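Local coordinates for glycosyl hydrolases family 31 family protein (Aspergillus niger, PDB 6DRU) that hydrolyses terminal alpha-xylose from the non-reducing-end glucose of xyloglucan oligosaccharides, as a fungal glycoside hydrolase of family 31, at residues Y252-L257 with A571-S576; R615-D620 with T640-F645. One frame throughout, in Å; residues are numbered along the deposited sequence.

Contact 1: Y252-L257 with A571-S576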
loop_
_atom_site.group_PDB
_atom_site.type_symbol
_atom_site.label_atom_id
_atom_site.label_comp_id
_atom_site.label_asym_id
_atom_site.label_seq_id
_atom_site.Cartn_x
_atom_site.Cartn_y
_atom_site.Cartn_z
ATOM N N TYR A 252 -1.786 -51.484 -10.604
ATOM C CA TYR A 252 -0.393 -51.061 -10.609
ATOM C C TYR A 252 -0.191 -49.953 -11.634
ATOM O O TYR A 252 -0.532 -50.117 -12.809
ATOM C CB TYR A 252 0.520 -52.248 -10.915
ATOM C CG TYR A 252 1.983 -51.895 -11.035
ATOM C CD1 TYR A 252 2.741 -51.590 -9.911
ATOM C CD2 TYR A 252 2.612 -51.886 -12.273
ATOM C CE1 TYR A 252 4.082 -51.273 -10.020
ATOM C CE2 TYR A 252 3.952 -51.572 -12.392
ATOM C CZ TYR A 252 4.683 -51.266 -11.264
ATOM O OH TYR A 252 6.018 -50.953 -11.382
ATOM N N ILE A 253 0.363 -48.832 -11.186
ATOM C CA ILE A 253 0.556 -47.652 -12.020
ATOM C C ILE A 253 2.048 -47.504 -12.288
ATOM O O ILE A 253 2.834 -47.231 -11.371
ATOM C CB ILE A 253 -0.024 -46.392 -11.364
ATOM C CG1 ILE A 253 -1.538 -46.537 -11.194
ATOM C CG2 ILE A 253 0.309 -45.159 -12.188
ATOM C CD1 ILE A 253 -2.135 -45.572 -10.201
ATOM N N GLN A 254 2.438 -47.678 -13.548
ATOM C CA GLN A 254 3.831 -47.574 -13.962
ATOM C C GLN A 254 4.122 -46.160 -14.449
ATOM O O GLN A 254 3.375 -45.612 -15.264
ATOM C CB GLN A 254 4.141 -48.586 -15.064
ATOM C CG GLN A 254 5.578 -48.551 -15.554
ATOM C CD GLN A 254 6.567 -48.958 -14.481
ATOM O OE1 GLN A 254 6.322 -49.892 -13.716
ATOM N NE2 GLN A 254 7.691 -48.255 -14.415
ATOM N N SER A 255 5.208 -45.577 -13.951
ATOM C CA SER A 255 5.598 -44.233 -14.352
ATOM C C SER A 255 7.074 -44.039 -14.050
ATOM O O SER A 255 7.666 -44.775 -13.254
ATOM C CB SER A 255 4.762 -43.167 -13.636
ATOM O OG SER A 255 5.212 -41.864 -13.963
ATOM N N LYS A 256 7.658 -43.037 -14.700
ATOM C CA LYS A 256 9.031 -42.623 -14.440
ATOM C C LYS A 256 9.273 -41.310 -15.169
ATOM O O LYS A 256 8.424 -40.827 -15.921
ATOM C CB LYS A 256 10.050 -43.677 -14.882
ATOM C CG LYS A 256 10.292 -43.718 -16.380
ATOM C CD LYS A 256 11.577 -44.461 -16.698
ATOM C CE LYS A 256 11.998 -44.248 -18.141
ATOM N NZ LYS A 256 13.368 -44.771 -18.396
ATOM N N LEU A 257 10.451 -40.742 -14.940
ATOM C CA LEU A 257 10.914 -39.561 -15.660
ATOM C C LEU A 257 12.087 -40.002 -16.532
ATOM O O LEU A 257 13.210 -40.144 -16.039
ATOM C CB LEU A 257 11.308 -38.446 -14.692
ATOM C CG LEU A 257 11.512 -37.009 -15.198
ATOM C CD1 LEU A 257 11.718 -36.071 -14.022
ATOM C CD2 LEU A 257 12.675 -36.866 -16.171
ATOM N N ALA A 571 16.074 -46.636 -15.970
ATOM C CA ALA A 571 14.828 -47.383 -15.912
ATOM C C ALA A 571 14.235 -47.386 -14.504
ATOM O O ALA A 571 14.904 -47.091 -13.509
ATOM C CB ALA A 571 15.044 -48.820 -16.386
ATOM N N ASN A 572 12.940 -47.733 -14.439
ATOM C CA ASN A 572 12.215 -47.838 -13.175
ATOM C C ASN A 572 11.155 -48.933 -13.248
ATOM O O ASN A 572 10.096 -48.819 -12.621
ATOM C CB ASN A 572 11.576 -46.486 -12.806
ATOM C CG ASN A 572 11.006 -46.465 -11.394
ATOM O OD1 ASN A 572 11.734 -46.622 -10.414
ATOM N ND2 ASN A 572 9.697 -46.269 -11.289
ATOM N N GLU A 573 11.423 -49.990 -14.001
ATOM C CA GLU A 573 10.484 -51.074 -14.234
ATOM C C GLU A 573 10.684 -52.177 -13.204
ATOM O O GLU A 573 11.750 -52.282 -12.589
ATOM C CB GLU A 573 10.668 -51.627 -15.648
ATOM C CG GLU A 573 10.189 -50.698 -16.766
ATOM C CD GLU A 573 11.047 -49.451 -16.916
ATOM O OE1 GLU A 573 10.597 -48.362 -16.502
ATOM O OE2 GLU A 573 12.179 -49.563 -17.433
ATOM N N PRO A 574 9.668 -53.019 -12.979
ATOM C CA PRO A 574 9.798 -54.070 -11.955
ATOM C C PRO A 574 10.925 -55.059 -12.218
ATOM O O PRO A 574 11.294 -55.801 -11.298
ATOM C CB PRO A 574 8.428 -54.767 -11.984
ATOM C CG PRO A 574 7.800 -54.356 -13.273
ATOM C CD PRO A 574 8.315 -52.987 -13.561
ATOM N N TRP A 575 11.484 -55.091 -13.425
ATOM C CA TRP A 575 12.608 -55.956 -13.752
ATOM C C TRP A 575 13.931 -55.203 -13.821
ATOM O O TRP A 575 14.928 -55.766 -14.282
ATOM C CB TRP A 575 12.350 -56.667 -15.081
ATOM C CG TRP A 575 11.916 -55.732 -16.156
ATOM C CD1 TRP A 575 12.719 -54.986 -16.968
ATOM C CD2 TRP A 575 10.569 -55.440 -16.544
ATOM N NE1 TRP A 575 11.955 -54.243 -17.834
ATOM C CE2 TRP A 575 10.631 -54.506 -17.597
ATOM C CE3 TRP A 575 9.317 -55.879 -16.104
ATOM C CZ2 TRP A 575 9.489 -54.002 -18.215
ATOM C CZ3 TRP A 575 8.183 -55.378 -16.721
ATOM C CH2 TRP A 575 8.277 -54.449 -17.765
ATOM N N SER A 576 13.964 -53.949 -13.379
ATOM C CA SER A 576 15.139 -53.102 -13.521
ATOM C C SER A 576 15.944 -52.973 -12.234
ATOM O O SER A 576 16.854 -52.140 -12.169
ATOM C CB SER A 576 14.724 -51.714 -14.019
ATOM O OG SER A 576 13.970 -51.806 -15.216
HETATM O O HOH W 1 8.679 -50.710 -10.614
#
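The backbone carbonyl O of Asn572 is gripped twice from the side of Tyr252-Leu257: by the amide of Gln254 and by a water that links it to the hydroxyl of Tyr252. Gln254 NE2 donates to Asn572 O at 3.1 Å along a nearly straight N-H (167°), with the oxygen in the plane of the Gln254 amide. The nitrogen itself sits well above the plane of the Asn572 carbonyl, 61° out of it. The other end of the same amide is taken too, because Tyr252 OH donates to Gln254 OE1 at 2.6 Å. With Tyr252 donating to one end and Asn572 O accepting from the other, the pattern is consistent with the modelled amide orientation. The Gln254 chain leaves with CG anti to the backbone N and then bends at chi2 (65°), which carries the amide across to the 571-576 loop. The water donates both to Tyr252 OH, at 2.8 Å, and to Asn572 O. In return Asn572 ND2 reaches back to the backbone O of Ser255 at 3.2 Å, nearly along the C=O axis, while also bonding Thr556. Alongside these bonds, CB of Lys256 packs on CB of Asn572 at 3.8 Å; the extended lysine chain runs past Glu573 OE1 to an ammonium held by Thr569 OG1 and Cys570 O. Glu573 OE1 accepts from Asn572 N and is also hydrogen-bonded to Tyr259 OH, which links it to Gln254 NE2. Pro574 CD lies against Gln254 OE1 at 3.7 Å. The strand 252-254 belongs to the TIM barrel, and Leu257, just beyond it, lines the xylose pocket. Polar side chains thus bond to backbone carbonyls across a buried interface, joining the barrel strand and the residues after it to the loop without any strand pairing.

Contact 2: R615-D620 with T640-F645. With NAG (2-acetamido-2-deoxy-beta-D-glucopyranose), chain E.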
loop_
_atom_site.group_PDB
_atom_site.type_symbol
_atom_site.label_atom_id
_atom_site.label_comp_id
_atom_site.label_asym_id
_atom_site.label_seq_id
_atom_site.Cartn_x
_atom_site.Cartn_y
_atom_site.Cartn_z
ATOM N N ARG A 615 -5.660 -44.628 7.867
ATOM C CA ARG A 615 -6.231 -44.132 9.112
ATOM C C ARG A 615 -5.165 -43.996 10.188
ATOM O O ARG A 615 -4.551 -45.004 10.575
ATOM C CB ARG A 615 -7.342 -45.076 9.582
ATOM C CG ARG A 615 -8.441 -45.283 8.551
ATOM C CD ARG A 615 -9.409 -46.386 8.953
ATOM N NE ARG A 615 -10.133 -46.074 10.181
ATOM C CZ ARG A 615 -11.169 -45.245 10.250
ATOM N NH1 ARG A 615 -11.608 -44.636 9.157
ATOM N NH2 ARG A 615 -11.764 -45.024 11.413
ATOM N N PRO A 616 -4.909 -42.792 10.696
ATOM C CA PRO A 616 -4.045 -42.663 11.873
ATOM C C PRO A 616 -4.650 -43.390 13.064
ATOM O O PRO A 616 -5.868 -43.554 13.167
ATOM C CB PRO A 616 -3.980 -41.149 12.104
ATOM C CG PRO A 616 -5.163 -40.593 11.373
ATOM C CD PRO A 616 -5.360 -41.485 10.193
ATOM N N LEU A 617 -3.776 -43.825 13.974
ATOM C CA LEU A 617 -4.186 -44.748 15.028
ATOM C C LEU A 617 -5.182 -44.138 16.007
ATOM O O LEU A 617 -5.903 -44.887 16.674
ATOM C CB LEU A 617 -2.961 -45.254 15.793
ATOM C CG LEU A 617 -1.981 -46.103 14.980
ATOM C CD1 LEU A 617 -0.855 -46.622 15.861
ATOM C CD2 LEU A 617 -2.706 -47.252 14.294
ATOM N N TYR A 618 -5.251 -42.809 16.113
ATOM C CA TYR A 618 -6.188 -42.211 17.056
ATOM C C TYR A 618 -7.637 -42.368 16.613
ATOM O O TYR A 618 -8.541 -42.276 17.449
ATOM C CB TYR A 618 -5.864 -40.729 17.276
ATOM C CG TYR A 618 -5.892 -39.864 16.031
ATOM C CD1 TYR A 618 -7.096 -39.447 15.474
ATOM C CD2 TYR A 618 -4.714 -39.444 15.428
ATOM C CE1 TYR A 618 -7.125 -38.653 14.345
ATOM C CE2 TYR A 618 -4.734 -38.646 14.299
ATOM C CZ TYR A 618 -5.943 -38.256 13.761
ATOM O OH TYR A 618 -5.973 -37.464 12.636
ATOM N N MET A 619 -7.880 -42.613 15.324
ATOM C CA MET A 619 -9.256 -42.694 14.849
ATOM C C MET A 619 -9.928 -43.997 15.258
ATOM O O MET A 619 -11.159 -44.050 15.358
ATOM C CB MET A 619 -9.297 -42.534 13.331
ATOM C CG MET A 619 -9.066 -41.111 12.865
ATOM S SD MET A 619 -9.755 -40.813 11.231
ATOM C CE MET A 619 -8.884 -42.061 10.317
ATOM N N ASP A 620 -9.148 -45.054 15.489
ATOM C CA ASP A 620 -9.709 -46.356 15.819
ATOM C C ASP A 620 -9.396 -46.840 17.228
ATOM O O ASP A 620 -10.100 -47.725 17.723
ATOM C CB ASP A 620 -9.217 -47.417 14.822
ATOM C CG ASP A 620 -9.980 -47.387 13.511
ATOM O OD1 ASP A 620 -11.196 -47.096 13.534
ATOM O OD2 ASP A 620 -9.366 -47.666 12.459
ATOM N N THR A 640 3.255 -41.892 13.892
ATOM C CA THR A 640 3.575 -41.168 12.669
ATOM C C THR A 640 4.017 -42.081 11.533
ATOM O O THR A 640 4.108 -41.618 10.390
ATOM C CB THR A 640 4.667 -40.122 12.934
ATOM O OG1 THR A 640 5.902 -40.777 13.249
ATOM C CG2 THR A 640 4.268 -39.212 14.087
ATOM N N GLN A 641 4.293 -43.359 11.814
ATOM C CA GLN A 641 4.751 -44.294 10.792
ATOM C C GLN A 641 3.953 -45.595 10.772
ATOM O O GLN A 641 4.318 -46.517 10.033
ATOM C CB GLN A 641 6.243 -44.602 10.975
ATOM C CG GLN A 641 7.136 -43.369 10.961
ATOM C CD GLN A 641 8.604 -43.706 11.145
ATOM O OE1 GLN A 641 9.391 -42.878 11.602
ATOM N NE2 GLN A 641 8.979 -44.928 10.783
ATOM N N GLN A 642 2.887 -45.701 11.562
ATOM C CA GLN A 642 1.945 -46.808 11.480
ATOM C C GLN A 642 0.549 -46.258 11.225
ATOM O O GLN A 642 0.242 -45.117 11.583
ATOM C CB GLN A 642 1.927 -47.653 12.761
ATOM C CG GLN A 642 3.278 -48.161 13.230
ATOM C CD GLN A 642 3.163 -49.020 14.479
ATOM O OE1 GLN A 642 4.167 -49.454 15.046
ATOM N NE2 GLN A 642 1.932 -49.273 14.910
ATOM N N TYR A 643 -0.300 -47.078 10.610
ATOM C CA TYR A 643 -1.654 -46.645 10.303
ATOM C C TYR A 643 -2.504 -47.857 9.964
ATOM O O TYR A 643 -1.990 -48.932 9.646
ATOM C CB TYR A 643 -1.677 -45.648 9.140
ATOM C CG TYR A 643 -1.205 -46.226 7.824
ATOM C CD1 TYR A 643 0.147 -46.287 7.515
ATOM C CD2 TYR A 643 -2.116 -46.703 6.889
ATOM C CE1 TYR A 643 0.581 -46.812 6.313
ATOM C CE2 TYR A 643 -1.692 -47.230 5.685
ATOM C CZ TYR A 643 -0.343 -47.281 5.402
ATOM O OH TYR A 643 0.087 -47.804 4.203
ATOM N N MET A 644 -3.816 -47.662 10.033
ATOM C CA MET A 644 -4.774 -48.667 9.599
ATOM C C MET A 644 -5.142 -48.389 8.147
ATOM O O MET A 644 -5.729 -47.345 7.840
ATOM C CB MET A 644 -6.016 -48.652 10.490
ATOM C CG MET A 644 -5.771 -49.154 11.911
ATOM S SD MET A 644 -5.546 -50.940 12.050
ATOM C CE MET A 644 -7.165 -51.538 11.572
ATOM N N PHE A 645 -4.794 -49.313 7.256
ATOM C CA PHE A 645 -5.191 -49.227 5.852
ATOM C C PHE A 645 -6.515 -49.963 5.706
ATOM O O PHE A 645 -6.551 -51.190 5.590
ATOM C CB PHE A 645 -4.116 -49.809 4.944
ATOM C CG PHE A 645 -4.395 -49.621 3.485
ATOM C CD1 PHE A 645 -4.505 -48.351 2.948
ATOM C CD2 PHE A 645 -4.547 -50.713 2.648
ATOM C CE1 PHE A 645 -4.764 -48.173 1.605
ATOM C CE2 PHE A 645 -4.805 -50.540 1.302
ATOM C CZ PHE A 645 -4.912 -49.268 0.780
HETATM C C1 NAG E . 11.469 -41.840 14.089
HETATM C C2 NAG E . 12.543 -42.167 13.070
HETATM C C3 NAG E . 13.702 -41.243 13.141
HETATM C C4 NAG E . 13.235 -39.806 13.137
HETATM C C5 NAG E . 12.238 -39.606 14.256
HETATM C C6 NAG E . 11.770 -38.166 14.273
HETATM C C7 NAG E . 12.754 -44.487 12.276
HETATM C C8 NAG E . 13.227 -45.907 12.488
HETATM N N2 NAG E . 12.988 -43.501 13.270
HETATM O O3 NAG E . 14.565 -41.500 12.058
HETATM O O4 NAG E . 14.332 -38.944 13.320
HETATM O O5 NAG E . 11.148 -40.471 14.040
HETATM O O6 NAG E . 10.365 -38.114 14.169
HETATM O O7 NAG E . 12.170 -44.190 11.253
#
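Two backbone hydrogen bonds join Arg615 and Met644 as an antiparallel hydrogen-bonded pair: Arg615 N gives to Met644 O at 2.7 Å, and Met644 N returns to Arg615 O at 2.8 Å. Their side chains leave on the same face of the sheet, where the CB atoms of Arg615 and Met644 touch at 3.9 Å. The apolar part of the contact continues on Leu617, whose CD2 approaches Met644 CG at 4.3 Å while CD1 lies near the amide of Gln642; that amide gives its NE2 to Tyr665 O. Met644 folds back on itself, bent at both chi2 (-73°) and chi3, and its CG also meets OD2 of Asp620.

The charged part is a side-on salt bridge within 615-620. Arg615 NE bonds Asp620 OD2 at 2.9 Å, in the guanidinium plane, and NH2 bonds OD1 at 3.0 Å. Met619 CE covers one guanidinium face over its centre, and Asp229 forms a second salt bridge to NH2. The two carboxylates, Asp620 and Asp229, would balance the charge of this buried guanidinium.

Near the start of 640-645, away from the strand pair, a weak hydrogen bond runs from Gln641 NE2 to O7 of an N-acetylglucosamine of a protein-linked glycan.

The pair joins strand 614-615, at the edge of the sheet within this chain, to strand 643-645 in the antiparallel sheet of the C-terminal domain. Strand 649-651 follows on the other side of 643-645, with Leu650 touching both Leu617 and Met644. Helix 492-508 receives Pro616 and Tyr643 on Leu503, and the Tyr643 hydroxyl bonds Phe550 O and Trp547 NE1.

Following the chain from the N terminus, the N-terminal beta domains come first, and then strand 252-254 opens contact 1. More than 300 residues, which include most of the TIM barrel, pass before 571-576 closes that long loop, just ahead of helix 582-594. Contact 2 opens only afterwards, at 615-620, and closes after 19 intervening residues, ten of them helical. The two are therefore in series, neither nested nor crossed. Contact 1 ties the first barrel strand to a late barrel loop; contact 2 is a local closure within the C-terminal sheet. Their centres lie about 29 Å apart and their nearest atoms about 12 Å.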